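Local coordinates for Kid toxin protein (Escherichia coli, PDB 1M1F) that acts as the toxic half of a plasmid-maintenance toxin-antitoxin pair, probably cutting RNA as an endoribonuclease, and helps autoregulate its own operon, at residues 27-30 / 31-35; 52-56 / 57-61. All blocks are in the same frame, centred on the assembly; numbering follows the deposited sequence.

How the contacts relate
Contacts 1 and 2 each join chain neighbours, but at different depths and to different ends. Contact 1 starts the helix 31-37 just after strand 22-27 and is partly buried, with Ile27, Thr29, Phe33 and Asn34 inside, next to the N-terminal residues and the second subunit; contact 2 folds the chain through a tight type II' turn at the outer strand 58-60, and its turn is mostly exposed. The first relies on a threonine and an asparagine side chain bonded to each other, with a methyl group on an aromatic ring; the second divides its four bonds equally between backbone pairing and two hydroxyls. Their centres lie about 23 Å apart on opposite sides of the chain's centre, yet Phe33 meets Phe57 of the second subunit.

Contact 1: residues 27-30 / 31-35; sequences IVTP and AAFNR
Thr29 and Asn34 hold together the start of helix 31-37, where the chain leaves strand 22-27 of the antiparallel sheet and Pro30 occupies the N-cap position. The asparagine amide lies across the turn with both polar atoms directed at the threonine. Thr29 OG1 gives its proton to Asn34 OD1 at 2.7 Å, in the carbonyl plane and on a lone pair. The other end of the amide, Asn34 ND2, reaches Thr29 O at 2.9 Å from above that carbonyl's plane, a less direct approach. Two bonds from one residue thus fix the rotation of the amide. Met1 O is a further partner of ND2, and Val41 N bonds to Thr29 OG1, so the polar cluster also ties the N-terminus and the next strand to this corner.

The threonine's other branch, the methyl, serves the aromatic ring. Thr29 CG2 sits over one face of the Phe33 ring, 3.6 Å from its centroid and 16° off the normal, a CH-pi contact. Phe33 can offer that face because its CG stands anti to the backbone N (chi1 178°); the ring also meets Phe57 of the second subunit. In the backbone, Asn34 N closes the first helical turn on Pro30 O at 3.0 Å, while Ile27 CG2 packs 3.6 Å from Asn34 ND2.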
ATOM      1  N   ILE A  27      -5.350  -7.774   6.470  1.00  6.17           N
ATOM      2  CA  ILE A  27      -4.570  -6.763   7.181  1.00  7.00           C
ATOM      3  C   ILE A  27      -3.107  -7.172   7.265  1.00  6.79           C
ATOM      4  O   ILE A  27      -2.769  -8.263   7.718  1.00  7.30           O
ATOM      5  CB  ILE A  27      -5.172  -6.493   8.585  1.00  7.74           C
ATOM      6  CG1 ILE A  27      -6.605  -5.940   8.433  1.00 10.84           C
ATOM      7  CG2 ILE A  27      -4.283  -5.526   9.379  1.00  7.83           C
ATOM      8  CD1 ILE A  27      -7.297  -5.485   9.716  1.00 12.51           C
ATOM      9  N   VAL A  28      -2.242  -6.277   6.803  1.00  6.50           N
ATOM     10  CA  VAL A  28      -0.793  -6.479   6.774  1.00  7.30           C
ATOM     11  C   VAL A  28      -0.076  -5.957   8.018  1.00  6.80           C
ATOM     12  O   VAL A  28       0.893  -6.554   8.478  1.00  7.52           O
ATOM     13  CB  VAL A  28      -0.202  -5.748   5.531  1.00  7.70           C
ATOM     14  CG1 VAL A  28       1.325  -5.754   5.517  1.00  8.25           C
ATOM     15  CG2 VAL A  28      -0.754  -6.362   4.253  1.00  8.36           C
ATOM     16  N   THR A  29      -0.537  -4.826   8.539  1.00  6.96           N
ATOM     17  CA  THR A  29       0.133  -4.162   9.648  1.00  7.28           C
ATOM     18  C   THR A  29      -0.301  -4.721  10.995  1.00  7.89           C
ATOM     19  O   THR A  29      -1.413  -5.227  11.132  1.00  8.32           O
ATOM     20  CB  THR A  29      -0.146  -2.649   9.581  1.00  6.98           C
ATOM     21  OG1 THR A  29      -1.473  -2.428   9.075  1.00  7.36           O
ATOM     22  CG2 THR A  29       0.762  -1.959   8.570  1.00  6.67           C
ATOM     23  N   PRO A  30       0.566  -4.609  12.002  1.00  8.96           N
ATOM     24  CA  PRO A  30       0.251  -5.146  13.333  1.00  9.91           C
ATOM     25  C   PRO A  30      -0.708  -4.286  14.127  1.00  9.91           C
ATOM     26  O   PRO A  30      -0.929  -3.116  13.831  1.00  9.26           O
ATOM     27  CB  PRO A  30       1.595  -5.167  14.052  1.00 11.07           C
ATOM     28  CG  PRO A  30       2.488  -4.281  13.298  1.00 11.13           C
ATOM     29  CD  PRO A  30       1.901  -3.993  11.951  1.00  9.19           C
ATOM     30  N   ALA A  31      -1.250  -4.883  15.184  1.00 10.78           N
ATOM     31  CA  ALA A  31      -2.218  -4.232  16.050  1.00 11.27           C
ATOM     32  C   ALA A  31      -1.816  -2.837  16.534  1.00 10.82           C
ATOM     33  O   ALA A  31      -2.628  -1.919  16.482  1.00 10.97           O
ATOM     34  CB  ALA A  31      -2.500  -5.129  17.246  1.00 12.06           C
ATOM     35  N   ALA A  32      -0.595  -2.687  17.036  1.00 10.66           N
ATOM     36  CA  ALA A  32      -0.172  -1.393  17.590  1.00 10.70           C
ATOM     37  C   ALA A  32      -0.237  -0.293  16.519  1.00  9.83           C
ATOM     38  O   ALA A  32      -0.759   0.796  16.749  1.00 10.21           O
ATOM     39  CB  ALA A  32       1.216  -1.492  18.198  1.00 11.25           C
ATOM     40  N   PHE A  33       0.266  -0.608  15.333  1.00  8.79           N
ATOM     41  CA  PHE A  33       0.216   0.299  14.195  1.00  7.81           C
ATOM     42  C   PHE A  33      -1.225   0.645  13.840  1.00  8.07           C
ATOM     43  O   PHE A  33      -1.575   1.800  13.658  1.00  7.68           O
ATOM     44  CB  PHE A  33       0.928  -0.378  13.024  1.00  7.17           C
ATOM     45  CG  PHE A  33       0.923   0.407  11.726  1.00  6.39           C
ATOM     46  CD1 PHE A  33      -0.224   0.536  10.961  1.00  6.85           C
ATOM     47  CD2 PHE A  33       2.101   0.959  11.250  1.00  6.64           C
ATOM     48  CE1 PHE A  33      -0.192   1.222   9.764  1.00  6.70           C
ATOM     49  CE2 PHE A  33       2.135   1.649  10.058  1.00  7.09           C
ATOM     50  CZ  PHE A  33       0.995   1.788   9.319  1.00  6.87           C
ATOM     51  N   ASN A  34      -2.087  -0.357  13.784  1.00  8.67           N
ATOM     52  CA  ASN A  34      -3.466  -0.132  13.392  1.00  9.46           C
ATOM     53  C   ASN A  34      -4.212   0.726  14.405  1.00 10.50           C
ATOM     54  O   ASN A  34      -5.015   1.574  14.040  1.00 11.44           O
ATOM     55  CB  ASN A  34      -4.169  -1.473  13.215  1.00  9.24           C
ATOM     56  CG  ASN A  34      -3.503  -2.322  12.162  1.00  8.87           C
ATOM     57  OD1 ASN A  34      -2.923  -1.782  11.213  1.00  7.88           O
ATOM     58  ND2 ASN A  34      -3.562  -3.644  12.319  1.00  9.25           N
ATOM     59  N   ARG A  35      -3.912   0.499  15.676  1.00 11.90           N
ATOM     60  CA  ARG A  35      -4.521   1.248  16.766  1.00 13.64           C
ATOM     61  C   ARG A  35      -4.090   2.712  16.737  1.00 14.01           C
ATOM     62  O   ARG A  35      -4.916   3.607  16.846  1.00 15.51           O
ATOM     63  CB  ARG A  35      -4.107   0.592  18.090  1.00 14.28           C
ATOM     64  CG  ARG A  35      -4.494   1.302  19.361  1.00 16.40           C
ATOM     65  CD  ARG A  35      -4.068   0.521  20.606  1.00 18.07           C
ATOM     66  NE  ARG A  35      -2.619   0.557  20.833  1.00 19.32           N
ATOM     67  CZ  ARG A  35      -1.810  -0.503  20.844  1.00 20.39           C
ATOM     68  NH1 ARG A  35      -2.270  -1.732  20.624  1.00 20.33           N
ATOM     69  NH2 ARG A  35      -0.513  -0.331  21.070  1.00 21.51           N
TER

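Contact 2: residues 52-56 / 57-61; sequences ARTAG and FAVSL
Thr54 lies against Ala58 and Ser60 of strand 58-60 and shows how a side chain can continue the bonding of a turn where backbone pairing has ended. Its CB stands 3.8 Å from Ala58 O, and there the side chain branches. The methyl CG2 comes nearer to that same oxygen, Ala58 O, at 3.3 Å, and also touches Val59 CA. The hydroxyl branch goes to the next residues along the strand: OG1 lies beside the backbone N of its own residue (chi1 -68°), a torsion that brings it to Ser60. There Ser60 N donates to Thr54 OG1 at 2.9 Å, almost straight at 169°. The hydroxyl therefore takes the part a backbone carbonyl would play in a regular strand pair.

Ser60 returns the contact one step farther on. With OG anti to the backbone N, its hydroxyl donates to Ala52 O at 2.8 Å, the donor tilted 28° from the carbonyl plane. Asp62 N is bonded to the same OG, which links the turn to the chain beyond the strand.

Toward the turn, the main chain does the work. Ala55 and Ala58 form an antiparallel hydrogen-bonded pair: Ala55 N gives to Ala58 O at 2.9 Å, and Ala58 N gives back to Ala55 O at 3.1 Å. Gly56 and Phe57 make the corner, Gly56 with positive phi, and Arg104 of helix 95-106 bonds to Gly56 O. Phe57 and Val59 make backbone bonds to Cys74 and Val72 of strand 71-79. The whole is a short hairpin-like type II' beta turn with one antiparallel bridge, beside the outermost strand, within this chain, of the sheet of a PemK/MazF toxin, a family of the SH3 clan.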
ATOM      1  N   ALA A  52      -7.456 -21.383  -7.591  1.00 25.15           N
ATOM      2  CA  ALA A  52      -6.149 -21.166  -8.184  1.00 24.06           C
ATOM      3  C   ALA A  52      -4.976 -21.558  -7.306  1.00 22.68           C
ATOM      4  O   ALA A  52      -5.101 -21.772  -6.099  1.00 23.20           O
ATOM      5  CB  ALA A  52      -6.017 -19.715  -8.628  1.00 24.34           C
ATOM      6  N   ARG A  53      -3.832 -21.679  -7.957  1.00 20.62           N
ATOM      7  CA  ARG A  53      -2.591 -21.994  -7.291  1.00 18.94           C
ATOM      8  C   ARG A  53      -1.820 -20.704  -7.118  1.00 16.33           C
ATOM      9  O   ARG A  53      -1.938 -19.790  -7.932  1.00 16.12           O
ATOM     10  CB  ARG A  53      -1.765 -22.943  -8.151  1.00 19.55           C
ATOM     11  CG  ARG A  53      -2.495 -24.211  -8.529  1.00 22.01           C
ATOM     12  CD  ARG A  53      -2.543 -25.218  -7.409  1.00 24.52           C
ATOM     13  NE  ARG A  53      -1.206 -25.491  -6.890  1.00 26.98           N
ATOM     14  CZ  ARG A  53      -0.434 -26.509  -7.271  1.00 29.08           C
ATOM     15  NH1 ARG A  53      -0.861 -27.389  -8.173  1.00 30.04           N
ATOM     16  NH2 ARG A  53       0.771 -26.654  -6.737  1.00 30.02           N
ATOM     17  N   THR A  54      -1.021 -20.638  -6.064  1.00 13.31           N
ATOM     18  CA  THR A  54      -0.178 -19.486  -5.829  1.00 11.67           C
ATOM     19  C   THR A  54       0.747 -19.281  -7.018  1.00 10.84           C
ATOM     20  O   THR A  54       1.348 -20.232  -7.522  1.00 10.94           O
ATOM     21  CB  THR A  54       0.630 -19.709  -4.561  1.00 11.29           C
ATOM     22  OG1 THR A  54      -0.260 -19.701  -3.440  1.00 10.98           O
ATOM     23  CG2 THR A  54       1.593 -18.559  -4.316  1.00 11.96           C
ATOM     24  N   ALA A  55       0.857 -18.046  -7.480  1.00  9.67           N
ATOM     25  CA  ALA A  55       1.697 -17.742  -8.621  1.00  9.41           C
ATOM     26  C   ALA A  55       2.041 -16.262  -8.569  1.00  9.20           C
ATOM     27  O   ALA A  55       1.153 -15.411  -8.532  1.00  9.50           O
ATOM     28  CB  ALA A  55       0.973 -18.081  -9.900  1.00  9.54           C
ATOM     29  N   GLY A  56       3.325 -15.949  -8.541  1.00  9.16           N
ATOM     30  CA  GLY A  56       3.759 -14.567  -8.483  1.00  9.41           C
ATOM     31  C   GLY A  56       3.213 -13.891  -7.242  1.00  8.87           C
ATOM     32  O   GLY A  56       3.308 -14.434  -6.153  1.00  9.75           O
ATOM     33  N   PHE A  57       2.622 -12.710  -7.401  1.00  7.96           N
ATOM     34  CA  PHE A  57       2.085 -11.956  -6.254  1.00  7.71           C
ATOM     35  C   PHE A  57       0.751 -12.475  -5.729  1.00  7.72           C
ATOM     36  O   PHE A  57       0.262 -11.996  -4.707  1.00  8.42           O
ATOM     37  CB  PHE A  57       1.965 -10.472  -6.601  1.00  7.74           C
ATOM     38  CG  PHE A  57       3.295  -9.776  -6.721  1.00  7.49           C
ATOM     39  CD1 PHE A  57       4.078  -9.536  -5.609  1.00  8.79           C
ATOM     40  CD2 PHE A  57       3.756  -9.359  -7.950  1.00  7.74           C
ATOM     41  CE1 PHE A  57       5.288  -8.894  -5.725  1.00  9.49           C
ATOM     42  CE2 PHE A  57       4.971  -8.722  -8.066  1.00  8.83           C
ATOM     43  CZ  PHE A  57       5.730  -8.491  -6.957  1.00  9.40           C
ATOM     44  N   ALA A  58       0.162 -13.452  -6.404  1.00  7.85           N
ATOM     45  CA  ALA A  58      -1.126 -13.999  -5.998  1.00  8.42           C
ATOM     46  C   ALA A  58      -0.949 -15.230  -5.114  1.00  8.49           C
ATOM     47  O   ALA A  58      -0.433 -16.253  -5.558  1.00 10.60           O
ATOM     48  CB  ALA A  58      -1.947 -14.333  -7.220  1.00  8.98           C
ATOM     49  N   VAL A  59      -1.360 -15.127  -3.857  1.00  7.60           N
ATOM     50  CA  VAL A  59      -1.235 -16.214  -2.900  1.00  7.97           C
ATOM     51  C   VAL A  59      -2.585 -16.849  -2.661  1.00  7.84           C
ATOM     52  O   VAL A  59      -3.526 -16.189  -2.238  1.00  8.05           O
ATOM     53  CB  VAL A  59      -0.662 -15.694  -1.571  1.00  8.38           C
ATOM     54  CG1 VAL A  59      -0.673 -16.791  -0.527  1.00  9.05           C
ATOM     55  CG2 VAL A  59       0.744 -15.154  -1.781  1.00  8.73           C
ATOM     56  N   SER A  60      -2.675 -18.140  -2.939  1.00  7.86           N
ATOM     57  CA  SER A  60      -3.933 -18.849  -2.834  1.00  8.44           C
ATOM     58  C   SER A  60      -4.384 -19.071  -1.391  1.00  8.80           C
ATOM     59  O   SER A  60      -3.572 -19.360  -0.509  1.00  9.21           O
ATOM     60  CB  SER A  60      -3.818 -20.199  -3.549  1.00  8.97           C
ATOM     61  OG  SER A  60      -5.018 -20.933  -3.394  1.00 10.92           O
ATOM     62  N   LEU A  61      -5.689 -18.909  -1.173  1.00  8.49           N
ATOM     63  CA  LEU A  61      -6.318 -19.209   0.117  1.00  9.52           C
ATOM     64  C   LEU A  61      -6.956 -20.611   0.167  1.00 10.63           C
ATOM     65  O   LEU A  61      -7.594 -20.983   1.160  1.00 11.78           O
ATOM     66  CB  LEU A  61      -7.403 -18.181   0.416  1.00  9.03           C
ATOM     67  CG  LEU A  61      -6.957 -16.736   0.586  1.00  8.36           C
ATOM     68  CD1 LEU A  61      -8.171 -15.845   0.724  1.00  8.90           C
ATOM     69  CD2 LEU A  61      -6.021 -16.558   1.757  1.00  8.63           C
TER